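Local coordinates for protein DMATS type aromatic prenyltransferase (Micromonospora olivasterospora, PDB 6ZRX) that probably transfers a dimethylallyl group to tryptophan, as a 6-dimethylallyltryptophan synthase with an ABBA-barrel fold, at residues A90-T95 with D128-C133; K211-H216 with V259-F264; E241-A246 with I276-R281. All coordinates share one frame; numbering follows the deposited sequence.

Interaction 1: A90-T95 with D128-C133; sequences ANLSAT and DFAMWC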
loop_
_atom_site.group_PDB
_atom_site.type_symbol
_atom_site.label_atom_id
_atom_site.label_comp_id
_atom_site.label_asym_id
_atom_site.label_seq_id
_atom_site.Cartn_x
_atom_site.Cartn_y
_atom_site.Cartn_z
ATOM N N ALA A 90 11.032 -15.648 9.746
ATOM C CA ALA A 90 9.855 -16.367 10.297
ATOM C C ALA A 90 8.564 -15.734 9.749
ATOM O O ALA A 90 7.642 -16.491 9.367
ATOM C CB ALA A 90 9.890 -16.359 11.801
ATOM N N ASN A 91 8.512 -14.403 9.686
ATOM C CA ASN A 91 7.356 -13.642 9.138
ATOM C C ASN A 91 7.256 -13.903 7.629
ATOM O O ASN A 91 6.146 -14.137 7.147
ATOM C CB ASN A 91 7.466 -12.136 9.429
ATOM C CG ASN A 91 7.450 -11.785 10.903
ATOM O OD1 ASN A 91 7.295 -12.652 11.758
ATOM N ND2 ASN A 91 7.611 -10.501 11.211
ATOM N N LEU A 92 8.388 -13.856 6.913
ATOM C CA LEU A 92 8.454 -14.143 5.458
ATOM C C LEU A 92 7.887 -15.541 5.190
ATOM O O LEU A 92 7.043 -15.676 4.323
ATOM C CB LEU A 92 9.906 -14.032 4.986
ATOM C CG LEU A 92 10.194 -14.574 3.589
ATOM C CD1 LEU A 92 9.368 -13.863 2.537
ATOM C CD2 LEU A 92 11.669 -14.454 3.272
ATOM N N SER A 93 8.352 -16.540 5.946
ATOM C CA SER A 93 7.941 -17.965 5.828
ATOM C C SER A 93 6.432 -18.116 6.101
ATOM O O SER A 93 5.762 -18.832 5.328
ATOM C CB SER A 93 8.760 -18.840 6.744
ATOM O OG SER A 93 10.152 -18.695 6.477
ATOM N N ALA A 94 5.916 -17.464 7.150
ATOM C CA ALA A 94 4.487 -17.539 7.547
ATOM C C ALA A 94 3.602 -16.863 6.490
ATOM O O ALA A 94 2.551 -17.451 6.129
ATOM C CB ALA A 94 4.271 -16.948 8.924
ATOM N N THR A 95 3.995 -15.685 6.001
ATOM C CA THR A 95 3.231 -14.941 4.968
ATOM C C THR A 95 3.245 -15.755 3.663
ATOM O O THR A 95 2.175 -15.904 3.053
ATOM C CB THR A 95 3.757 -13.506 4.812
ATOM O OG1 THR A 95 3.775 -12.891 6.105
ATOM C CG2 THR A 95 2.921 -12.676 3.869
ATOM N N ASP A 128 13.171 -5.148 8.325
ATOM C CA ASP A 128 11.977 -5.482 9.169
ATOM C C ASP A 128 10.812 -6.035 8.310
ATOM O O ASP A 128 9.789 -6.452 8.918
ATOM C CB ASP A 128 11.503 -4.285 10.021
ATOM C CG ASP A 128 12.167 -4.142 11.394
ATOM O OD1 ASP A 128 12.105 -3.026 11.954
ATOM O OD2 ASP A 128 12.717 -5.140 11.902
ATOM N N PHE A 129 10.940 -6.068 6.974
ATOM C CA PHE A 129 9.971 -6.758 6.077
ATOM C C PHE A 129 10.708 -7.313 4.851
ATOM O O PHE A 129 11.681 -6.689 4.375
ATOM C CB PHE A 129 8.801 -5.823 5.736
ATOM C CG PHE A 129 8.685 -5.368 4.303
ATOM C CD1 PHE A 129 9.291 -4.197 3.874
ATOM C CD2 PHE A 129 7.931 -6.089 3.391
ATOM C CE1 PHE A 129 9.161 -3.775 2.560
ATOM C CE2 PHE A 129 7.805 -5.666 2.077
ATOM C CZ PHE A 129 8.430 -4.513 1.660
ATOM N N ALA A 130 10.261 -8.479 4.384
ATOM C CA ALA A 130 10.722 -9.146 3.150
ATOM C C ALA A 130 9.547 -9.290 2.188
ATOM O O ALA A 130 9.742 -9.035 1.000
ATOM C CB ALA A 130 11.339 -10.489 3.470
ATOM N N MET A 131 8.379 -9.691 2.689
ATOM C CA MET A 131 7.165 -9.949 1.865
ATOM C C MET A 131 5.908 -9.535 2.651
ATOM O O MET A 131 5.687 -10.049 3.771
ATOM C CB MET A 131 7.082 -11.434 1.486
ATOM C CG MET A 131 5.747 -11.878 0.871
ATOM S SD MET A 131 5.709 -13.688 0.582
ATOM C CE MET A 131 6.695 -13.791 -0.910
ATOM N N TRP A 132 5.123 -8.625 2.085
ATOM C CA TRP A 132 3.739 -8.333 2.532
ATOM C C TRP A 132 2.798 -8.799 1.436
ATOM O O TRP A 132 3.272 -9.093 0.339
ATOM C CB TRP A 132 3.527 -6.843 2.835
ATOM C CG TRP A 132 4.295 -6.319 4.010
ATOM C CD1 TRP A 132 4.900 -7.044 4.994
ATOM C CD2 TRP A 132 4.476 -4.935 4.366
ATOM N NE1 TRP A 132 5.480 -6.211 5.914
ATOM C CE2 TRP A 132 5.241 -4.909 5.555
ATOM C CE3 TRP A 132 4.108 -3.719 3.775
ATOM C CZ2 TRP A 132 5.623 -3.719 6.166
ATOM C CZ3 TRP A 132 4.496 -2.542 4.381
ATOM C CH2 TRP A 132 5.231 -2.546 5.568
ATOM N N CYS A 133 1.515 -8.834 1.708
ATOM C CA CYS A 133 0.521 -9.063 0.648
ATOM C C CYS A 133 -0.691 -8.171 0.840
ATOM O O CYS A 133 -0.860 -7.583 1.934
ATOM C CB CYS A 133 0.109 -10.509 0.615
ATOM S SG CYS A 133 -0.758 -10.992 2.113
HETATM O O HOH W 1 8.096 -8.765 8.882
#
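Leu92 and Thr95, on one side of helix 88-106, pack on Ala130, the last residue of a loop, and on Met131 and Cys133 of strand 131-137, which follows it. Asn91 works through water: its ND2 donates to a water at 2.9 Å, which in turn donates to Asp128 O, also at 2.9 Å, so the loop ahead of the strand is tied to the first turns of the helix. The other end of this amide, OD1, accepts from Gly83 N and Gly87 N, which fixes how the group is turned. Leu92 carries the closest apolar touch. Its CG lies opposite the backbone N (chi1 168°), and from there the two methyls reach Ala130 CB, just ahead of the strand, each 4.0 Å from it, while CD1 also presses to 3.5 Å against Met131 CB, tighter than usual for two carbons. The Leu92 and Met131 side chains lie nearly perpendicular. One turn later, Thr95 OG1 donates back to Asn91 O at 2.9 Å, arriving from the face of that carbonyl opposite to Thr95 N; the same hydroxyl also bonds Thr81 N. With its hydroxyl held this way, Thr95 turns CG2 to the strand, 3.8 Å from Met131 O and 4.4 Å from Cys133 SG. Met131, bent at its last torsion (chi3 -78°), runs past Thr95 in the reverse sense and packs further along the helix on Arg96 and Leu99. Trp132, between these inward residues, points to the other side of the strand, where its indole touches the bound tryptophan and has Phe129 CD2 over one face. A helix laid on the outside of a strand whose inner side lines the substrate chamber is the repeating theme of the ABBA prenyltransferase barrel.

Interaction 2: K211-H216 with V259-F264; sequences KLYLTH and VGSYTF. With 6C7 (S-(3-methylbut-2-en-1-yl) trihydrogen thiodiphosphate), chain E.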
loop_
_atom_site.group_PDB
_atom_site.type_symbol
_atom_site.label_atom_id
_atom_site.label_comp_id
_atom_site.label_asym_id
_atom_site.label_seq_id
_atom_site.Cartn_x
_atom_site.Cartn_y
_atom_site.Cartn_z
ATOM N N LYS A 211 4.584 -3.160 -10.263
ATOM C CA LYS A 211 4.387 -1.845 -9.633
ATOM C C LYS A 211 5.599 -1.570 -8.747
ATOM O O LYS A 211 5.684 -2.170 -7.652
ATOM C CB LYS A 211 3.075 -1.824 -8.856
ATOM C CG LYS A 211 1.820 -1.766 -9.719
ATOM C CD LYS A 211 0.611 -1.205 -8.999
ATOM C CE LYS A 211 0.811 0.219 -8.522
ATOM N NZ LYS A 211 -0.358 0.711 -7.758
ATOM N N LEU A 212 6.490 -0.692 -9.206
ATOM C CA LEU A 212 7.706 -0.307 -8.456
ATOM C C LEU A 212 7.401 0.980 -7.700
ATOM O O LEU A 212 6.944 1.958 -8.350
ATOM C CB LEU A 212 8.862 -0.117 -9.445
ATOM C CG LEU A 212 10.217 0.214 -8.820
ATOM C CD1 LEU A 212 10.689 -0.904 -7.895
ATOM C CD2 LEU A 212 11.248 0.496 -9.895
ATOM N N TYR A 213 7.606 0.978 -6.383
ATOM C CA TYR A 213 7.342 2.122 -5.484
ATOM C C TYR A 213 8.665 2.756 -5.080
ATOM O O TYR A 213 9.573 2.007 -4.634
ATOM C CB TYR A 213 6.591 1.684 -4.233
ATOM C CG TYR A 213 5.234 1.086 -4.494
ATOM C CD1 TYR A 213 5.105 -0.156 -5.093
ATOM C CD2 TYR A 213 4.079 1.754 -4.127
ATOM C CE1 TYR A 213 3.864 -0.725 -5.322
ATOM C CE2 TYR A 213 2.828 1.199 -4.353
ATOM C CZ TYR A 213 2.723 -0.042 -4.957
ATOM O OH TYR A 213 1.499 -0.600 -5.188
ATOM N N LEU A 214 8.758 4.076 -5.230
ATOM C CA LEU A 214 9.920 4.900 -4.819
ATOM C C LEU A 214 9.483 5.806 -3.675
ATOM O O LEU A 214 8.449 6.480 -3.825
ATOM C CB LEU A 214 10.394 5.730 -6.015
ATOM C CG LEU A 214 11.453 5.089 -6.909
ATOM C CD1 LEU A 214 10.988 3.748 -7.464
ATOM C CD2 LEU A 214 11.829 6.036 -8.043
ATOM N N THR A 215 10.240 5.823 -2.586
ATOM C CA THR A 215 10.053 6.764 -1.462
ATOM C C THR A 215 10.997 7.943 -1.671
ATOM O O THR A 215 12.231 7.710 -1.770
ATOM C CB THR A 215 10.267 6.090 -0.107
ATOM O OG1 THR A 215 9.338 5.010 -0.027
ATOM C CG2 THR A 215 10.060 7.034 1.055
ATOM N N HIS A 216 10.428 9.143 -1.754
ATOM C CA HIS A 216 11.142 10.424 -1.982
ATOM C C HIS A 216 11.290 11.140 -0.633
ATOM O O HIS A 216 10.322 11.795 -0.201
ATOM C CB HIS A 216 10.393 11.277 -3.017
ATOM C CG HIS A 216 10.078 10.580 -4.303
ATOM N ND1 HIS A 216 11.058 10.218 -5.219
ATOM C CD2 HIS A 216 8.897 10.218 -4.854
ATOM C CE1 HIS A 216 10.490 9.643 -6.262
ATOM N NE2 HIS A 216 9.164 9.633 -6.063
ATOM N N VAL A 259 5.498 9.051 -1.615
ATOM C CA VAL A 259 5.803 7.774 -2.301
ATOM C C VAL A 259 5.151 7.850 -3.670
ATOM O O VAL A 259 3.992 8.296 -3.752
ATOM C CB VAL A 259 5.334 6.540 -1.500
ATOM C CG1 VAL A 259 5.491 5.255 -2.293
ATOM C CG2 VAL A 259 6.045 6.433 -0.162
ATOM N N GLY A 260 5.900 7.503 -4.708
ATOM C CA GLY A 260 5.383 7.373 -6.077
ATOM C C GLY A 260 5.497 5.947 -6.551
ATOM O O GLY A 260 6.495 5.282 -6.211
ATOM N N SER A 261 4.522 5.475 -7.306
ATOM C CA SER A 261 4.540 4.117 -7.885
ATOM C C SER A 261 4.463 4.221 -9.397
ATOM O O SER A 261 3.755 5.115 -9.922
ATOM C CB SER A 261 3.469 3.235 -7.326
ATOM O OG SER A 261 2.202 3.591 -7.819
ATOM N N TYR A 262 5.218 3.364 -10.050
ATOM C CA TYR A 262 5.367 3.281 -11.506
ATOM C C TYR A 262 4.892 1.893 -11.890
ATOM O O TYR A 262 5.408 0.922 -11.303
ATOM C CB TYR A 262 6.822 3.602 -11.880
ATOM C CG TYR A 262 7.247 4.986 -11.456
ATOM C CD1 TYR A 262 7.558 5.276 -10.131
ATOM C CD2 TYR A 262 7.280 6.033 -12.366
ATOM C CE1 TYR A 262 7.916 6.558 -9.733
ATOM C CE2 TYR A 262 7.635 7.317 -11.983
ATOM C CZ TYR A 262 7.963 7.582 -10.667
ATOM O OH TYR A 262 8.317 8.849 -10.293
ATOM N N THR A 263 3.880 1.808 -12.744
ATOM C CA THR A 263 3.348 0.534 -13.271
ATOM C C THR A 263 4.096 0.243 -14.578
ATOM O O THR A 263 3.946 1.038 -15.528
ATOM C CB THR A 263 1.821 0.573 -13.420
ATOM O OG1 THR A 263 1.226 0.965 -12.178
ATOM C CG2 THR A 263 1.236 -0.764 -13.818
ATOM N N PHE A 264 4.909 -0.818 -14.585
ATOM C CA PHE A 264 5.735 -1.281 -15.735
ATOM C C PHE A 264 4.981 -2.386 -16.490
ATOM O O PHE A 264 4.523 -3.327 -15.853
ATOM C CB PHE A 264 7.095 -1.755 -15.234
ATOM C CG PHE A 264 7.997 -0.654 -14.740
ATOM C CD1 PHE A 264 8.724 0.115 -15.637
ATOM C CD2 PHE A 264 8.134 -0.385 -13.382
ATOM C CE1 PHE A 264 9.559 1.131 -15.192
ATOM C CE2 PHE A 264 8.975 0.630 -12.942
ATOM C CZ PHE A 264 9.686 1.383 -13.850
HETATM O O4 6C7 E . -2.814 1.469 -5.981
HETATM P P1 6C7 E . -2.983 -0.002 -5.654
HETATM O O6 6C7 E . -4.333 -0.541 -6.056
HETATM O O5 6C7 E . -1.847 -0.865 -6.177
HETATM O O2 6C7 E . -2.928 -0.036 -4.052
HETATM P P3 6C7 E . -1.925 -0.608 -2.951
HETATM O O8 6C7 E . -2.528 -0.285 -1.620
HETATM O O7 6C7 E . -1.718 -2.053 -3.263
HETATM S S9 6C7 E . -0.138 0.403 -3.056
HETATM C C10 6C7 E . 0.024 1.247 -1.452
HETATM C C11 6C7 E . 0.589 0.346 -0.410
HETATM C C12 6C7 E . 1.880 0.136 -0.171
HETATM C C13 6C7 E . 2.992 0.718 -1.001
HETATM C C14 6C7 E . 2.357 -0.723 0.961
HETATM O O HOH W 2 7.162 10.353 -7.925
#
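Two neighbouring antiparallel strands of the ABBA barrel, 209-220 and 258-265, pair here, and one side of the pair forms part of the prenyl donor site. Leu212 with Tyr262 and Leu214 with Gly260 are hydrogen-bonded pairs; the straightest link runs from Leu214 N to Gly260 O, 2.7 Å and 172° at the hydrogen. On the donor side, Lys211 bends at its third torsion (chi3 61°), lifting NZ to 2.7 Å from O5 of the thiodiphosphate; NZ also bonds Tyr277 OH, as does Ser261 OG. Ser261 CB lies over one face of the Tyr213 ring, 3.8 Å from its centroid, a CH-pi contact. C13 of the prenyl tail lies over the other face, 3.4 Å from Tyr213 CE2, so the ring is held between Ser261 CB and the prenyl group; the Tyr213 hydroxyl bonds Lys146 NZ. An alanine at Tyr213 would remove the ring, and is likely to leave Ser261 CB without its aromatic cover, Lys146 without this hydroxyl partner and the prenyl tail free to shift. The opposite side of the sheet faces the outer helices: Leu212 CB meets the edge of Phe264 at CE2, 3.6 Å away, and both residues pack on helix 173-182. His216, its ND1 held by Asp193, shares a water with Tyr262: that water stands 2.8 Å from His216 NE2 and 3.0 Å from Tyr262 OH.

Interaction 3: E241-A246 with I276-R281; sequences EFCVVA and IYVPIR. With 6C7 (S-(3-methylbut-2-en-1-yl) trihydrogen thiodiphosphate), chain E; TRP (tryptophan), chain F.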
loop_
_atom_site.group_PDB
_atom_site.type_symbol
_atom_site.label_atom_id
_atom_site.label_comp_id
_atom_site.label_asym_id
_atom_site.label_seq_id
_atom_site.Cartn_x
_atom_site.Cartn_y
_atom_site.Cartn_z
ATOM N N GLU A 241 -1.309 19.782 -7.361
ATOM C CA GLU A 241 -2.617 20.215 -6.799
ATOM C C GLU A 241 -3.078 19.195 -5.745
ATOM O O GLU A 241 -3.532 19.632 -4.677
ATOM C CB GLU A 241 -3.648 20.415 -7.908
ATOM C CG GLU A 241 -3.506 21.765 -8.607
ATOM C CD GLU A 241 -4.318 21.919 -9.879
ATOM O OE1 GLU A 241 -4.164 22.958 -10.547
ATOM O OE2 GLU A 241 -5.101 21.001 -10.202
ATOM N N PHE A 242 -2.947 17.901 -6.035
ATOM C CA PHE A 242 -3.263 16.789 -5.091
ATOM C C PHE A 242 -2.406 16.930 -3.823
ATOM O O PHE A 242 -2.966 16.883 -2.713
ATOM C CB PHE A 242 -3.082 15.436 -5.772
ATOM C CG PHE A 242 -3.585 14.263 -4.967
ATOM C CD1 PHE A 242 -2.743 13.590 -4.097
ATOM C CD2 PHE A 242 -4.905 13.843 -5.070
ATOM C CE1 PHE A 242 -3.207 12.510 -3.356
ATOM C CE2 PHE A 242 -5.365 12.766 -4.322
ATOM C CZ PHE A 242 -4.513 12.102 -3.473
ATOM N N CYS A 243 -1.094 17.147 -3.980
ATOM C CA CYS A 243 -0.135 17.303 -2.847
ATOM C C CYS A 243 -0.441 18.565 -2.020
ATOM O O CYS A 243 -0.438 18.449 -0.786
ATOM C CB CYS A 243 1.304 17.312 -3.338
ATOM S SG CYS A 243 1.816 15.713 -4.007
ATOM N N VAL A 244 -0.692 19.729 -2.650
ATOM C CA VAL A 244 -0.991 20.999 -1.905
ATOM C C VAL A 244 -2.267 20.806 -1.074
ATOM O O VAL A 244 -2.279 21.232 0.097
ATOM C CB VAL A 244 -1.089 22.258 -2.805
ATOM C CG1 VAL A 244 -2.059 22.096 -3.956
ATOM C CG2 VAL A 244 -1.462 23.489 -1.992
ATOM N N VAL A 245 -3.301 20.194 -1.642
ATOM C CA VAL A 245 -4.597 19.989 -0.931
ATOM C C VAL A 245 -4.380 18.962 0.185
ATOM O O VAL A 245 -4.745 19.259 1.326
ATOM C CB VAL A 245 -5.725 19.578 -1.895
ATOM C CG1 VAL A 245 -6.972 19.110 -1.153
ATOM C CG2 VAL A 245 -6.070 20.716 -2.843
ATOM N N ALA A 246 -3.780 17.818 -0.130
ATOM C CA ALA A 246 -3.562 16.711 0.832
ATOM C C ALA A 246 -2.583 17.158 1.923
ATOM O O ALA A 246 -2.811 16.817 3.083
ATOM C CB ALA A 246 -3.087 15.478 0.107
ATOM N N ILE A 276 0.512 8.562 -6.838
ATOM C CA ILE A 276 1.192 9.340 -5.771
ATOM C C ILE A 276 0.457 9.024 -4.468
ATOM O O ILE A 276 -0.782 9.019 -4.474
ATOM C CB ILE A 276 1.252 10.857 -6.111
ATOM C CG1 ILE A 276 1.854 11.690 -4.979
ATOM C CG2 ILE A 276 -0.100 11.402 -6.533
ATOM C CD1 ILE A 276 3.313 11.443 -4.753
ATOM N N TYR A 277 1.206 8.719 -3.421
ATOM C CA TYR A 277 0.688 8.376 -2.074
ATOM C C TYR A 277 1.175 9.435 -1.101
ATOM O O TYR A 277 2.393 9.524 -0.866
ATOM C CB TYR A 277 1.133 6.964 -1.668
ATOM C CG TYR A 277 0.857 5.916 -2.704
ATOM C CD1 TYR A 277 1.673 5.794 -3.820
ATOM C CD2 TYR A 277 -0.228 5.060 -2.605
ATOM C CE1 TYR A 277 1.422 4.860 -4.803
ATOM C CE2 TYR A 277 -0.490 4.115 -3.581
ATOM C CZ TYR A 277 0.339 4.013 -4.687
ATOM O OH TYR A 277 0.089 3.080 -5.647
ATOM N N VAL A 278 0.249 10.226 -0.560
ATOM C CA VAL A 278 0.546 11.269 0.452
ATOM C C VAL A 278 0.254 10.681 1.828
ATOM O O VAL A 278 -0.879 10.260 2.074
ATOM C CB VAL A 278 -0.275 12.543 0.199
ATOM C CG1 VAL A 278 0.047 13.619 1.222
ATOM C CG2 VAL A 278 -0.079 13.048 -1.220
ATOM N N PRO A 279 1.248 10.633 2.753
ATOM C CA PRO A 279 1.018 10.181 4.130
ATOM C C PRO A 279 0.381 11.312 4.947
ATOM O O PRO A 279 1.020 11.866 5.837
ATOM C CB PRO A 279 2.426 9.821 4.607
ATOM C CG PRO A 279 3.284 10.845 3.900
ATOM C CD PRO A 279 2.654 11.000 2.533
ATOM N N ILE A 280 -0.873 11.594 4.629
ATOM C CA ILE A 280 -1.648 12.792 5.058
ATOM C C ILE A 280 -1.630 12.929 6.583
ATOM O O ILE A 280 -1.636 14.052 7.045
ATOM C CB ILE A 280 -3.077 12.756 4.469
ATOM C CG1 ILE A 280 -3.838 14.050 4.756
ATOM C CG2 ILE A 280 -3.867 11.536 4.945
ATOM C CD1 ILE A 280 -5.118 14.188 3.959
ATOM N N ARG A 281 -1.568 11.816 7.332
ATOM C CA ARG A 281 -1.553 11.812 8.821
ATOM C C ARG A 281 -0.415 12.687 9.377
ATOM O O ARG A 281 -0.535 13.149 10.524
ATOM C CB ARG A 281 -1.423 10.379 9.342
ATOM C CG ARG A 281 -0.111 9.672 9.021
ATOM C CD ARG A 281 -0.212 8.236 9.506
ATOM N NE ARG A 281 0.988 7.409 9.416
ATOM C CZ ARG A 281 1.485 6.868 8.299
ATOM N NH1 ARG A 281 0.940 7.110 7.120
ATOM N NH2 ARG A 281 2.546 6.083 8.371
HETATM O O4 6C7 E . -2.814 1.469 -5.981
HETATM P P1 6C7 E . -2.983 -0.002 -5.654
HETATM O O6 6C7 E . -4.333 -0.541 -6.056
HETATM O O5 6C7 E . -1.847 -0.865 -6.177
HETATM O O2 6C7 E . -2.928 -0.036 -4.052
HETATM P P3 6C7 E . -1.925 -0.608 -2.951
HETATM O O8 6C7 E . -2.528 -0.285 -1.620
HETATM O O7 6C7 E . -1.718 -2.053 -3.263
HETATM S S9 6C7 E . -0.138 0.403 -3.056
HETATM C C10 6C7 E . 0.024 1.247 -1.452
HETATM C C11 6C7 E . 0.589 0.346 -0.410
HETATM C C12 6C7 E . 1.880 0.136 -0.171
HETATM C C13 6C7 E . 2.992 0.718 -1.001
HETATM C C14 6C7 E . 2.357 -0.723 0.961
HETATM N N TRP F . 2.963 2.127 7.292
HETATM C CA TRP F . 4.055 2.128 6.256
HETATM C C TRP F . 4.331 3.560 5.802
HETATM O O TRP F . 5.347 3.787 5.139
HETATM C CB TRP F . 3.699 1.219 5.074
HETATM C CG TRP F . 2.466 1.628 4.326
HETATM C CD1 TRP F . 1.175 1.299 4.629
HETATM C CD2 TRP F . 2.404 2.438 3.136
HETATM N NE1 TRP F . 0.319 1.856 3.722
HETATM C CE2 TRP F . 1.041 2.557 2.793
HETATM C CE3 TRP F . 3.355 3.086 2.345
HETATM C CZ2 TRP F . 0.613 3.284 1.685
HETATM C CZ3 TRP F . 2.931 3.799 1.244
HETATM C CH2 TRP F . 1.579 3.896 0.924
HETATM O OXT TRP F . 3.535 4.483 6.091
#
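Phe242, Cys243 and Ala246 of helix 236-247 pack against Ile276 and Val278 of strand 273-278, and this join is held by apolar contacts. Val278 sits at its centre with its methyls parted: CG1, opposite the backbone N (chi1 -179°), meets Ala246 CB at 3.8 Å, while CG2 approaches the edge of the Phe242 ring at CE1, also 3.8 Å. The Phe242 and Val278 side chains run alongside in opposite senses, and Cys243 SG fills in beside them, 4.1 Å from Ile276 CG1. A polar atom also lies against this apolar surface: Ala246 O is 3.4 Å from Ile280 CG1, and it accepts a hydrogen bond from Arg293 NH1. Backbone bonding shapes the strand end, where an inverse gamma turn centred on Pro279 brings Ile280 N back to Val278 O in a weak bond. Ligand contacts come from Tyr277, which points away from the helix, and from Arg281 in the 3-10 segment beyond the strand. Tyr277 CE2 lies 3.6 Å from C10 of the prenyl donor, next to its sulfur. Arg281 NH2 donates to the tryptophan carboxylate atom OXT at 3.0 Å and 167°, the oxygen lying in the guanidinium plane at its edge; a salt bridge from NE to Asp56 and a bond from NH1 to Ala328 O fix that plane. Tyr277 and Arg281 thus stand where the donor and acceptor pockets of the ABBA barrel meet.

In the fold
From the N terminus, interaction 1 comes first: helix 88-106 leads through a largely helical connection to strand 131-137, and the contact closes before either of the others opens. Strand 209-220 then opens interaction 2, and helix 236-247 opens interaction 3 before strand 258-265 closes interaction 2 and strand 273-278 closes interaction 3, so these two cross. They also touch, since strands 258-265 and 273-278 are neighbours, with Val259 O 2.8 Å from Tyr277 N, and both line the prenyl donor. All three reach the same curled sheet; interactions 1 and 3 fasten outer helices to it on opposite sides of the chain's centre, their centres about 29 Å apart, whereas interaction 2 joins strand to strand.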